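Local coordinates for peptide amidase (Stenotrophomonas maltophilia, PDB 1M22), which probably hydrolyses carboxamide groups, such as the C-terminal amide of peptides, as a member of the amidase signature family, at residues A[83-88]-A[122-127]; A[53-58]-A[91-96]; A[36-41]-A[175-180]. All coordinates share one frame; numbering follows the deposited sequence.

How the contacts relate
The three contacts cluster at one end of the mixed sheet, with contact 1 touching both of the others. Contact 1 is buried within it: two neighbouring parallel strands joined by backbone bonds, leucine packing and an interior salt bridge. Contact 2, partly open to solvent, lies at the sheet margin, where strand 51-54 pairs with strand 123-128 of contact 1; prolines, a methionine, an asparagine and a hydrogen-bonded glutamate meet there. Contact 3, buried but away from the active site, joins helix 27-43 to the loop leading into strand 180-185, the other neighbour of strand 82-86, by an arginine on a carbonyl and by leucine-isoleucine packing. Only contact 1 carries a catalytic residue, Lys86.

Contact 1 of 3, residues A[83-88]-A[122-127]; sequences LLLKDN and AVVLGK
Lys127 folds back on itself toward Asp87: CG stands beside its own backbone N (chi1 -47°), and the chain turns again at each later torsion, passing CE within 3.9 Å of Leu85 CB. Asp87 holds CG anti to its backbone N (chi1 -160°), and its OD1 receives Lys127 NZ at 2.9 Å on the anti lone pair, a salt bridge between side chains crossing at about a right angle. A long flexible lysine suits this place, since NZ also donates to the backbone O of Ile89, while Asp87 OD2 is hydrogen-bonded to Ser97 OG. Lys86, ending strand 82-86, is hydrogen-bonded through NZ to the catalytic Ser165.

Behind this pair the strands run parallel. Leu83 N donates to Val123 O at 2.8 Å, Leu83 O accepts Leu125 N, and Leu85 N meets Gly126 O at 3.1 Å. Between the Leu83-Val124 and Leu85-Lys127 pairs, strand 123-128 carries one residue more than strand 82-86, a beta bulge at Leu125 and Gly126; the backbone angles of Gly126 suit glycine, which has no CB to meet the preceding carbonyl. Apolar branches fill the rest: Leu83 CD2 on Ala122 CB at 3.6 Å, and Leu85 CD1 on Val124 CG1.

Strands 82-86 and 123-128 form a beta-alpha-beta unit with helix 112-119, which packs on Leu83, Leu85 and Val124. Helix 167-174 meets Leu84 on the other face, and strand 180-185 flanks strand 82-86.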
ATOM      1  N   LEU A  83      -2.895   7.274  12.681  1.00  6.43           N
ATOM      2  CA  LEU A  83      -2.661   6.381  11.553  1.00  6.83           C
ATOM      3  C   LEU A  83      -1.932   5.103  11.953  1.00  6.80           C
ATOM      4  O   LEU A  83      -1.409   4.992  13.066  1.00  7.70           O
ATOM      5  CB  LEU A  83      -1.879   7.121  10.460  1.00  9.78           C
ATOM      6  CG  LEU A  83      -0.525   7.752  10.803  1.00  8.59           C
ATOM      7  CD1 LEU A  83       0.544   6.674  10.943  1.00 12.21           C
ATOM      8  CD2 LEU A  83      -0.139   8.734   9.701  1.00 11.27           C
ATOM      9  N   LEU A  84      -1.918   4.136  11.041  1.00  5.62           N
ATOM     10  CA  LEU A  84      -1.251   2.852  11.260  1.00  6.39           C
ATOM     11  C   LEU A  84      -0.163   2.640  10.211  1.00  5.56           C
ATOM     12  O   LEU A  84      -0.268   3.138   9.090  1.00  6.89           O
ATOM     13  CB  LEU A  84      -2.270   1.714  11.200  1.00  7.10           C
ATOM     14  CG  LEU A  84      -3.214   1.612  12.404  1.00  6.83           C
ATOM     15  CD1 LEU A  84      -4.436   0.803  12.018  1.00  9.11           C
ATOM     16  CD2 LEU A  84      -2.493   0.972  13.585  1.00  8.95           C
ATOM     17  N   LEU A  85       0.871   1.885  10.577  1.00  5.62           N
ATOM     18  CA  LEU A  85       2.004   1.618   9.691  1.00  6.18           C
ATOM     19  C   LEU A  85       2.244   0.130   9.475  1.00  5.92           C
ATOM     20  O   LEU A  85       2.294  -0.631  10.441  1.00  6.70           O
ATOM     21  CB  LEU A  85       3.283   2.201  10.296  1.00  7.00           C
ATOM     22  CG  LEU A  85       3.344   3.685  10.649  1.00  6.33           C
ATOM     23  CD1 LEU A  85       4.563   3.942  11.519  1.00  8.89           C
ATOM     24  CD2 LEU A  85       3.394   4.518   9.379  1.00  8.28           C
ATOM     25  N   LYS A  86       2.409  -0.284   8.221  1.00  5.65           N
ATOM     26  CA  LYS A  86       2.699  -1.684   7.914  1.00  5.74           C
ATOM     27  C   LYS A  86       3.947  -2.072   8.722  1.00  6.01           C
ATOM     28  O   LYS A  86       4.897  -1.288   8.821  1.00  6.41           O
ATOM     29  CB  LYS A  86       2.961  -1.838   6.417  1.00  5.38           C
ATOM     30  CG  LYS A  86       3.205  -3.262   5.946  1.00  6.08           C
ATOM     31  CD  LYS A  86       3.298  -3.280   4.426  1.00  5.85           C
ATOM     32  CE  LYS A  86       3.514  -4.673   3.859  1.00  6.07           C
ATOM     33  NZ  LYS A  86       3.544  -4.641   2.368  1.00  7.17           N
ATOM     34  N   ASP A  87       3.958  -3.283   9.278  1.00  6.13           N
ATOM     35  CA  ASP A  87       5.072  -3.690  10.121  1.00  6.52           C
ATOM     36  C   ASP A  87       6.421  -4.006   9.495  1.00  7.04           C
ATOM     37  O   ASP A  87       7.213  -4.766  10.061  1.00  9.47           O
ATOM     38  CB  ASP A  87       4.652  -4.826  11.060  1.00  8.17           C
ATOM     39  CG  ASP A  87       5.577  -4.949  12.262  1.00 10.02           C
ATOM     40  OD1 ASP A  87       5.992  -3.898  12.805  1.00 11.17           O
ATOM     41  OD2 ASP A  87       5.882  -6.086  12.671  1.00 13.53           O
ATOM     42  N   ASN A  88       6.684  -3.446   8.319  1.00  6.20           N
ATOM     43  CA  ASN A  88       8.010  -3.577   7.726  1.00  6.13           C
ATOM     44  C   ASN A  88       8.637  -2.174   7.715  1.00  5.91           C
ATOM     45  O   ASN A  88       9.756  -1.983   7.241  1.00  7.51           O
ATOM     46  CB  ASN A  88       7.979  -4.193   6.312  1.00  6.46           C
ATOM     47  CG  ASN A  88       7.107  -3.435   5.333  1.00  6.07           C
ATOM     48  OD1 ASN A  88       6.369  -2.525   5.698  1.00  8.24           O
ATOM     49  ND2 ASN A  88       7.182  -3.829   4.065  1.00  8.57           N
ATOM     50  N   ALA A 122       1.052  13.755  12.852  1.00  7.53           N
ATOM     51  CA  ALA A 122       0.271  12.526  12.880  1.00  8.53           C
ATOM     52  C   ALA A 122       0.581  11.722  14.137  1.00  7.62           C
ATOM     53  O   ALA A 122       1.681  11.797  14.686  1.00  9.72           O
ATOM     54  CB  ALA A 122       0.556  11.685  11.634  1.00  8.30           C
ATOM     55  N   VAL A 123      -0.410  10.965  14.590  1.00  7.24           N
ATOM     56  CA  VAL A 123      -0.281  10.125  15.773  1.00  7.70           C
ATOM     57  C   VAL A 123      -0.172   8.677  15.302  1.00  7.45           C
ATOM     58  O   VAL A 123      -1.031   8.197  14.564  1.00  8.34           O
ATOM     59  CB  VAL A 123      -1.524  10.264  16.680  1.00  7.99           C
ATOM     60  CG1 VAL A 123      -1.476   9.236  17.808  1.00 10.63           C
ATOM     61  CG2 VAL A 123      -1.594  11.675  17.247  1.00  9.97           C
ATOM     62  N   VAL A 124       0.885   7.985  15.710  1.00  7.92           N
ATOM     63  CA  VAL A 124       1.052   6.593  15.312  1.00  8.78           C
ATOM     64  C   VAL A 124       0.312   5.689  16.295  1.00  9.21           C
ATOM     65  O   VAL A 124       0.679   5.598  17.462  1.00  9.33           O
ATOM     66  CB  VAL A 124       2.545   6.198  15.274  1.00  9.48           C
ATOM     67  CG1 VAL A 124       2.694   4.736  14.873  1.00  9.82           C
ATOM     68  CG2 VAL A 124       3.288   7.094  14.293  1.00 11.24           C
ATOM     69  N   LEU A 125      -0.747   5.037  15.823  1.00  8.25           N
ATOM     70  CA  LEU A 125      -1.534   4.142  16.668  1.00  8.63           C
ATOM     71  C   LEU A 125      -0.842   2.803  16.883  1.00  9.07           C
ATOM     72  O   LEU A 125      -0.991   2.180  17.935  1.00  9.03           O
ATOM     73  CB  LEU A 125      -2.903   3.873  16.043  1.00 10.69           C
ATOM     74  CG  LEU A 125      -3.970   4.966  16.046  1.00 11.11           C
ATOM     75  CD1 LEU A 125      -5.151   4.507  15.202  1.00 14.09           C
ATOM     76  CD2 LEU A 125      -4.415   5.263  17.471  1.00 13.90           C
ATOM     77  N   GLY A 126      -0.095   2.360  15.877  1.00  7.31           N
ATOM     78  CA  GLY A 126       0.587   1.086  15.968  1.00  8.20           C
ATOM     79  C   GLY A 126       1.006   0.569  14.608  1.00  7.85           C
ATOM     80  O   GLY A 126       1.044   1.325  13.634  1.00  7.59           O
ATOM     81  N   LYS A 127       1.303  -0.726  14.548  1.00  7.20           N
ATOM     82  CA  LYS A 127       1.752  -1.385  13.326  1.00  6.89           C
ATOM     83  C   LYS A 127       0.729  -2.408  12.849  1.00  7.19           C
ATOM     84  O   LYS A 127       0.039  -3.030  13.657  1.00  8.16           O
ATOM     85  CB  LYS A 127       3.086  -2.097  13.579  1.00  8.30           C
ATOM     86  CG  LYS A 127       4.131  -1.262  14.314  1.00  9.87           C
ATOM     87  CD  LYS A 127       4.554  -0.031  13.522  1.00 12.57           C
ATOM     88  CE  LYS A 127       5.339  -0.404  12.274  1.00 14.81           C
ATOM     89  NZ  LYS A 127       6.629  -1.092  12.587  1.00 12.75           N
TER

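Contact 2 of 3, residues A[53-58]-A[91-96]; sequences ELNPDA and AAPMAT
An Asx turn at Asn55, where edge strand 51-54 gives way to helix 58-70, packs against the loop around Met94 and the cis-proline Pro93. Asn55 CG is anti to its backbone N (chi1 175°), and OD1 accepts Asp57 N at 2.9 Å, with the donor well above the carbonyl plane. The same OD1 lies 3.4 Å from Pro93 CD, and ND2 is taken up by Val124 O and Glu61. An asparagine suits the place because one short amide serves both turn and sheet.

Met94 lays its flexible thioether across the Asn55 side chain at about a right angle, SD 3.6 Å from Asn55 CB and CE near CG. Beside it the rings of Pro56 and Pro93 pass in opposite directions, CG to CG at 3.8 Å; rigid, apolar rings suit this contact, and the phi of Pro56 (-62°) fits the type I turn. Glu53 reaches out extended, and its OE1 accepts Ala95 N at 3.0 Å on the syn side, somewhat out of the carboxylate plane. Arg148 forms a salt bridge with this oxygen too, which should help hold the carboxylate on the loop.

The Asx turn and the type I turn from Asn55 to Ala58 together carry the chain from edge strand 51-54 into helix 58-70.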
ATOM      1  N   GLU A  53       0.766  -4.748  16.495  1.00  9.07           N
ATOM      2  CA  GLU A  53       1.307  -4.157  17.719  1.00  9.01           C
ATOM      3  C   GLU A  53       0.803  -2.738  17.915  1.00  9.40           C
ATOM      4  O   GLU A  53       0.795  -1.937  16.982  1.00 10.58           O
ATOM      5  CB  GLU A  53       2.844  -4.143  17.705  1.00  9.35           C
ATOM      6  CG  GLU A  53       3.456  -3.758  19.061  1.00 11.98           C
ATOM      7  CD  GLU A  53       4.974  -3.616  19.043  1.00 15.58           C
ATOM      8  OE1 GLU A  53       5.616  -4.029  18.057  1.00 15.62           O
ATOM      9  OE2 GLU A  53       5.527  -3.092  20.034  1.00 17.76           O
ATOM     10  N   LEU A  54       0.378  -2.428  19.133  1.00  9.24           N
ATOM     11  CA  LEU A  54      -0.100  -1.090  19.445  1.00  9.82           C
ATOM     12  C   LEU A  54       1.080  -0.246  19.901  1.00  9.89           C
ATOM     13  O   LEU A  54       2.048  -0.763  20.458  1.00 11.82           O
ATOM     14  CB  LEU A  54      -1.143  -1.136  20.566  1.00 11.89           C
ATOM     15  CG  LEU A  54      -2.479  -1.805  20.241  1.00 14.93           C
ATOM     16  CD1 LEU A  54      -3.310  -1.931  21.506  1.00 18.57           C
ATOM     17  CD2 LEU A  54      -3.215  -0.988  19.192  1.00 16.20           C
ATOM     18  N   ASN A  55       1.003   1.054  19.645  1.00  9.58           N
ATOM     19  CA  ASN A  55       2.053   1.964  20.068  1.00  9.92           C
ATOM     20  C   ASN A  55       1.755   2.346  21.512  1.00 10.91           C
ATOM     21  O   ASN A  55       0.736   2.974  21.795  1.00 11.18           O
ATOM     22  CB  ASN A  55       2.060   3.215  19.187  1.00  9.08           C
ATOM     23  CG  ASN A  55       3.057   4.254  19.661  1.00 10.04           C
ATOM     24  OD1 ASN A  55       3.908   3.972  20.507  1.00 12.05           O
ATOM     25  ND2 ASN A  55       2.964   5.459  19.113  1.00 10.61           N
ATOM     26  N   PRO A  56       2.633   1.960  22.452  1.00 13.00           N
ATOM     27  CA  PRO A  56       2.386   2.304  23.855  1.00 14.36           C
ATOM     28  C   PRO A  56       2.345   3.808  24.104  1.00 14.80           C
ATOM     29  O   PRO A  56       1.792   4.259  25.106  1.00 16.74           O
ATOM     30  CB  PRO A  56       3.541   1.621  24.584  1.00 16.44           C
ATOM     31  CG  PRO A  56       4.644   1.662  23.577  1.00 15.47           C
ATOM     32  CD  PRO A  56       3.928   1.276  22.299  1.00 13.65           C
ATOM     33  N   ASP A  57       2.916   4.581  23.183  1.00 12.65           N
ATOM     34  CA  ASP A  57       2.947   6.034  23.318  1.00 13.10           C
ATOM     35  C   ASP A  57       1.877   6.757  22.506  1.00 11.47           C
ATOM     36  O   ASP A  57       1.932   7.978  22.367  1.00 12.04           O
ATOM     37  CB  ASP A  57       4.315   6.586  22.905  1.00 15.29           C
ATOM     38  CG  ASP A  57       5.438   6.104  23.798  1.00 19.35           C
ATOM     39  OD1 ASP A  57       5.189   5.862  24.997  1.00 19.40           O
ATOM     40  OD2 ASP A  57       6.578   5.985  23.300  1.00 21.09           O
ATOM     41  N   ALA A  58       0.903   6.019  21.981  1.00 10.56           N
ATOM     42  CA  ALA A  58      -0.150   6.635  21.172  1.00 10.22           C
ATOM     43  C   ALA A  58      -0.893   7.745  21.908  1.00 10.35           C
ATOM     44  O   ALA A  58      -1.057   8.845  21.379  1.00 10.04           O
ATOM     45  CB  ALA A  58      -1.137   5.577  20.702  1.00 11.79           C
ATOM     46  N   ALA A  91       9.558   2.122  13.228  1.00  8.20           N
ATOM     47  CA  ALA A  91       8.856   3.141  14.004  1.00  9.64           C
ATOM     48  C   ALA A  91       8.987   2.882  15.500  1.00  9.76           C
ATOM     49  O   ALA A  91       8.376   1.959  16.034  1.00 11.00           O
ATOM     50  CB  ALA A  91       7.379   3.186  13.610  1.00 10.76           C
ATOM     51  N   ALA A  92       9.791   3.698  16.171  1.00 11.40           N
ATOM     52  CA  ALA A  92       9.973   3.555  17.608  1.00 11.49           C
ATOM     53  C   ALA A  92       8.674   3.967  18.297  1.00 12.58           C
ATOM     54  O   ALA A  92       7.924   4.791  17.775  1.00 12.84           O
ATOM     55  CB  ALA A  92      11.123   4.438  18.074  1.00 13.18           C
ATOM     56  N   PRO A  93       8.395   3.410  19.486  1.00 12.43           N
ATOM     57  CA  PRO A  93       9.193   2.434  20.235  1.00 12.87           C
ATOM     58  C   PRO A  93       8.744   0.993  19.997  1.00 13.09           C
ATOM     59  O   PRO A  93       9.077   0.092  20.767  1.00 15.68           O
ATOM     60  CB  PRO A  93       8.959   2.862  21.673  1.00 13.92           C
ATOM     61  CG  PRO A  93       7.496   3.183  21.645  1.00 14.53           C
ATOM     62  CD  PRO A  93       7.318   3.952  20.336  1.00 13.58           C
ATOM     63  N   MET A  94       7.983   0.780  18.932  1.00 12.83           N
ATOM     64  CA  MET A  94       7.480  -0.546  18.603  1.00 13.65           C
ATOM     65  C   MET A  94       8.530  -1.369  17.875  1.00 12.44           C
ATOM     66  O   MET A  94       9.552  -0.850  17.430  1.00 11.86           O
ATOM     67  CB  MET A  94       6.246  -0.421  17.712  1.00 15.55           C
ATOM     68  CG  MET A  94       5.143   0.431  18.309  1.00 18.02           C
ATOM     69  SD  MET A  94       4.120   1.205  17.046  1.00 21.36           S
ATOM     70  CE  MET A  94       5.033   2.726  16.784  1.00 19.30           C
ATOM     71  N   ALA A  95       8.279  -2.665  17.766  1.00 12.24           N
ATOM     72  CA  ALA A  95       9.196  -3.527  17.048  1.00 11.46           C
ATOM     73  C   ALA A  95       8.830  -3.409  15.576  1.00 11.73           C
ATOM     74  O   ALA A  95       7.752  -2.919  15.235  1.00 12.44           O
ATOM     75  CB  ALA A  95       9.039  -4.971  17.510  1.00 12.62           C
ATOM     76  N   THR A  96       9.745  -3.823  14.710  1.00  9.90           N
ATOM     77  CA  THR A  96       9.506  -3.835  13.271  1.00 10.12           C
ATOM     78  C   THR A  96       9.930  -5.254  12.921  1.00 10.55           C
ATOM     79  O   THR A  96      11.112  -5.541  12.757  1.00 12.11           O
ATOM     80  CB  THR A  96      10.368  -2.793  12.535  1.00  9.62           C
ATOM     81  OG1 THR A  96       9.988  -1.478  12.964  1.00 12.39           O
ATOM     82  CG2 THR A  96      10.151  -2.896  11.030  1.00 12.26           C
TER

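Contact 3 of 3, residues A[36-41]-A[175-180]; sequences QRIAAL and ANLASV
A Schellman motif ends helix 167-174, and Arg37 of helix 27-43 grips the carbonyl of Ala175, the residue just before C-prime in that motif. Asn176 is the C-prime residue, with the positive phi (56°) that asparagine tolerates better than most residues; it turns the chain toward strand 180-185.

Arg37 has CG anti to its backbone N (chi1 -170°) and stays extended as far as NE, a length that suits arginine to reaching from the helix to the loop. NE donates to Ala175 O at 2.9 Å, in the carbonyl plane, and NH2 meets the same oxygen at 3.1 Å from above that plane with a more bent bond. This side-on, two-nitrogen hold keeps the acceptor near the guanidinium plane and should restrict rotation of the group; the positive charge probably also complements the partial negative charge of the helix end. Leu41 of the same helix lies over one face of the guanidinium, its CD1 3.5 Å above the centre.

Leu177 packs against Arg37 and Ile38. Its CD2 meets Arg37 CG at 3.9 Å, the two side chains crossing at about a right angle, and its CB lies 3.9 Å from Ile38 CG1. Branched aliphatic residues suit the buried, apolar side of this contact, next to the arginine. The carbonyl oxygen of Leu177 has no polar partner in the model; Leu125 CD1 packs against it, and Ile38 CD1 lies 3.7 Å from Leu177 O.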
ATOM      1  N   GLN A  36     -10.295   1.776  21.075  1.00 11.24           N
ATOM      2  CA  GLN A  36     -11.405   1.000  21.613  1.00 12.70           C
ATOM      3  C   GLN A  36     -11.998   0.122  20.512  1.00 12.53           C
ATOM      4  O   GLN A  36     -12.367  -1.030  20.756  1.00 13.22           O
ATOM      5  CB  GLN A  36     -12.477   1.932  22.183  1.00 15.82           C
ATOM      6  CG  GLN A  36     -13.625   1.210  22.871  1.00 21.00           C
ATOM      7  CD  GLN A  36     -14.563   2.162  23.585  1.00 25.77           C
ATOM      8  OE1 GLN A  36     -14.145   2.929  24.454  1.00 28.67           O
ATOM      9  NE2 GLN A  36     -15.841   2.117  23.223  1.00 29.23           N
ATOM     10  N   ARG A  37     -12.081   0.663  19.300  1.00 11.54           N
ATOM     11  CA  ARG A  37     -12.625  -0.083  18.170  1.00 10.01           C
ATOM     12  C   ARG A  37     -11.680  -1.228  17.799  1.00 10.24           C
ATOM     13  O   ARG A  37     -12.123  -2.320  17.444  1.00 10.72           O
ATOM     14  CB  ARG A  37     -12.846   0.857  16.979  1.00 10.50           C
ATOM     15  CG  ARG A  37     -13.635   0.245  15.831  1.00 10.78           C
ATOM     16  CD  ARG A  37     -14.042   1.320  14.831  1.00 11.68           C
ATOM     17  NE  ARG A  37     -14.608   0.768  13.602  1.00 10.05           N
ATOM     18  CZ  ARG A  37     -15.859   0.346  13.457  1.00 13.27           C
ATOM     19  NH1 ARG A  37     -16.714   0.407  14.470  1.00 15.01           N
ATOM     20  NH2 ARG A  37     -16.257  -0.142  12.291  1.00 13.56           N
ATOM     21  N   ILE A  38     -10.376  -0.981  17.888  1.00  9.05           N
ATOM     22  CA  ILE A  38      -9.393  -2.014  17.595  1.00  9.68           C
ATOM     23  C   ILE A  38      -9.574  -3.161  18.593  1.00 11.01           C
ATOM     24  O   ILE A  38      -9.533  -4.334  18.226  1.00 11.06           O
ATOM     25  CB  ILE A  38      -7.955  -1.453  17.691  1.00  8.97           C
ATOM     26  CG1 ILE A  38      -7.691  -0.522  16.502  1.00  8.65           C
ATOM     27  CG2 ILE A  38      -6.941  -2.591  17.723  1.00 10.39           C
ATOM     28  CD1 ILE A  38      -6.376   0.228  16.573  1.00  8.90           C
ATOM     29  N   ALA A  39      -9.793  -2.819  19.858  1.00 10.96           N
ATOM     30  CA  ALA A  39      -9.984  -3.842  20.879  1.00 13.07           C
ATOM     31  C   ALA A  39     -11.247  -4.662  20.618  1.00 13.43           C
ATOM     32  O   ALA A  39     -11.269  -5.870  20.853  1.00 15.07           O
ATOM     33  CB  ALA A  39     -10.060  -3.192  22.259  1.00 13.83           C
ATOM     34  N   ALA A  40     -12.287  -4.007  20.114  1.00 12.04           N
ATOM     35  CA  ALA A  40     -13.564  -4.669  19.858  1.00 12.88           C
ATOM     36  C   ALA A  40     -13.693  -5.460  18.557  1.00 13.79           C
ATOM     37  O   ALA A  40     -14.478  -6.406  18.484  1.00 14.35           O
ATOM     38  CB  ALA A  40     -14.691  -3.643  19.935  1.00 13.84           C
ATOM     39  N   LEU A  41     -12.931  -5.091  17.532  1.00 11.27           N
ATOM     40  CA  LEU A  41     -13.031  -5.769  16.241  1.00 11.32           C
ATOM     41  C   LEU A  41     -11.776  -6.489  15.779  1.00 11.09           C
ATOM     42  O   LEU A  41     -11.850  -7.462  15.030  1.00 10.19           O
ATOM     43  CB  LEU A  41     -13.424  -4.763  15.157  1.00 12.71           C
ATOM     44  CG  LEU A  41     -14.776  -4.065  15.274  1.00 13.87           C
ATOM     45  CD1 LEU A  41     -14.896  -3.004  14.189  1.00 15.43           C
ATOM     46  CD2 LEU A  41     -15.896  -5.090  15.157  1.00 15.67           C
ATOM     47  N   ALA A 175     -12.072  -0.992   7.931  1.00  5.82           N
ATOM     48  CA  ALA A 175     -12.832  -1.214   9.162  1.00  6.50           C
ATOM     49  C   ALA A 175     -12.832  -0.010  10.092  1.00  6.58           C
ATOM     50  O   ALA A 175     -13.298  -0.100  11.222  1.00  7.85           O
ATOM     51  CB  ALA A 175     -12.276  -2.435   9.894  1.00  7.50           C
ATOM     52  N   ASN A 176     -12.313   1.115   9.615  1.00  6.59           N
ATOM     53  CA  ASN A 176     -12.252   2.336  10.411  1.00  6.35           C
ATOM     54  C   ASN A 176     -11.519   2.166  11.747  1.00  6.73           C
ATOM     55  O   ASN A 176     -11.966   2.660  12.790  1.00  7.96           O
ATOM     56  CB  ASN A 176     -13.662   2.902  10.640  1.00  7.22           C
ATOM     57  CG  ASN A 176     -14.250   3.524   9.380  1.00  8.48           C
ATOM     58  OD1 ASN A 176     -15.043   2.899   8.671  1.00 12.17           O
ATOM     59  ND2 ASN A 176     -13.856   4.756   9.093  1.00  7.06           N
ATOM     60  N   LEU A 177     -10.380   1.478  11.701  1.00  7.00           N
ATOM     61  CA  LEU A 177      -9.554   1.270  12.885  1.00  7.40           C
ATOM     62  C   LEU A 177      -8.537   2.404  13.029  1.00  6.78           C
ATOM     63  O   LEU A 177      -7.813   2.479  14.018  1.00  7.79           O
ATOM     64  CB  LEU A 177      -8.815  -0.067  12.804  1.00  7.43           C
ATOM     65  CG  LEU A 177      -9.666  -1.329  12.658  1.00  7.45           C
ATOM     66  CD1 LEU A 177      -8.762  -2.546  12.750  1.00  9.11           C
ATOM     67  CD2 LEU A 177     -10.732  -1.384  13.744  1.00  9.00           C
ATOM     68  N   ALA A 178      -8.477   3.266  12.018  1.00  6.67           N
ATOM     69  CA  ALA A 178      -7.588   4.423  12.012  1.00  6.77           C
ATOM     70  C   ALA A 178      -8.068   5.351  10.906  1.00  6.37           C
ATOM     71  O   ALA A 178      -8.908   4.969  10.095  1.00  6.85           O
ATOM     72  CB  ALA A 178      -6.148   3.997  11.750  1.00  8.87           C
ATOM     73  N   SER A 179      -7.547   6.571  10.878  1.00  6.63           N
ATOM     74  CA  SER A 179      -7.936   7.525   9.846  1.00  7.41           C
ATOM     75  C   SER A 179      -7.375   7.090   8.499  1.00  7.11           C
ATOM     76  O   SER A 179      -8.105   7.012   7.512  1.00  7.20           O
ATOM     77  CB  SER A 179      -7.412   8.919  10.189  1.00  7.99           C
ATOM     78  OG  SER A 179      -7.566   9.802   9.093  1.00 10.67           O
ATOM     79  N   VAL A 180      -6.076   6.809   8.479  1.00  6.15           N
ATOM     80  CA  VAL A 180      -5.371   6.384   7.274  1.00  5.84           C
ATOM     81  C   VAL A 180      -4.266   5.408   7.670  1.00  5.39           C
ATOM     82  O   VAL A 180      -4.007   5.197   8.857  1.00  6.20           O
ATOM     83  CB  VAL A 180      -4.729   7.591   6.550  1.00  6.57           C
ATOM     84  CG1 VAL A 180      -5.811   8.530   6.038  1.00  8.58           C
ATOM     85  CG2 VAL A 180      -3.795   8.333   7.501  1.00  8.63           C
TER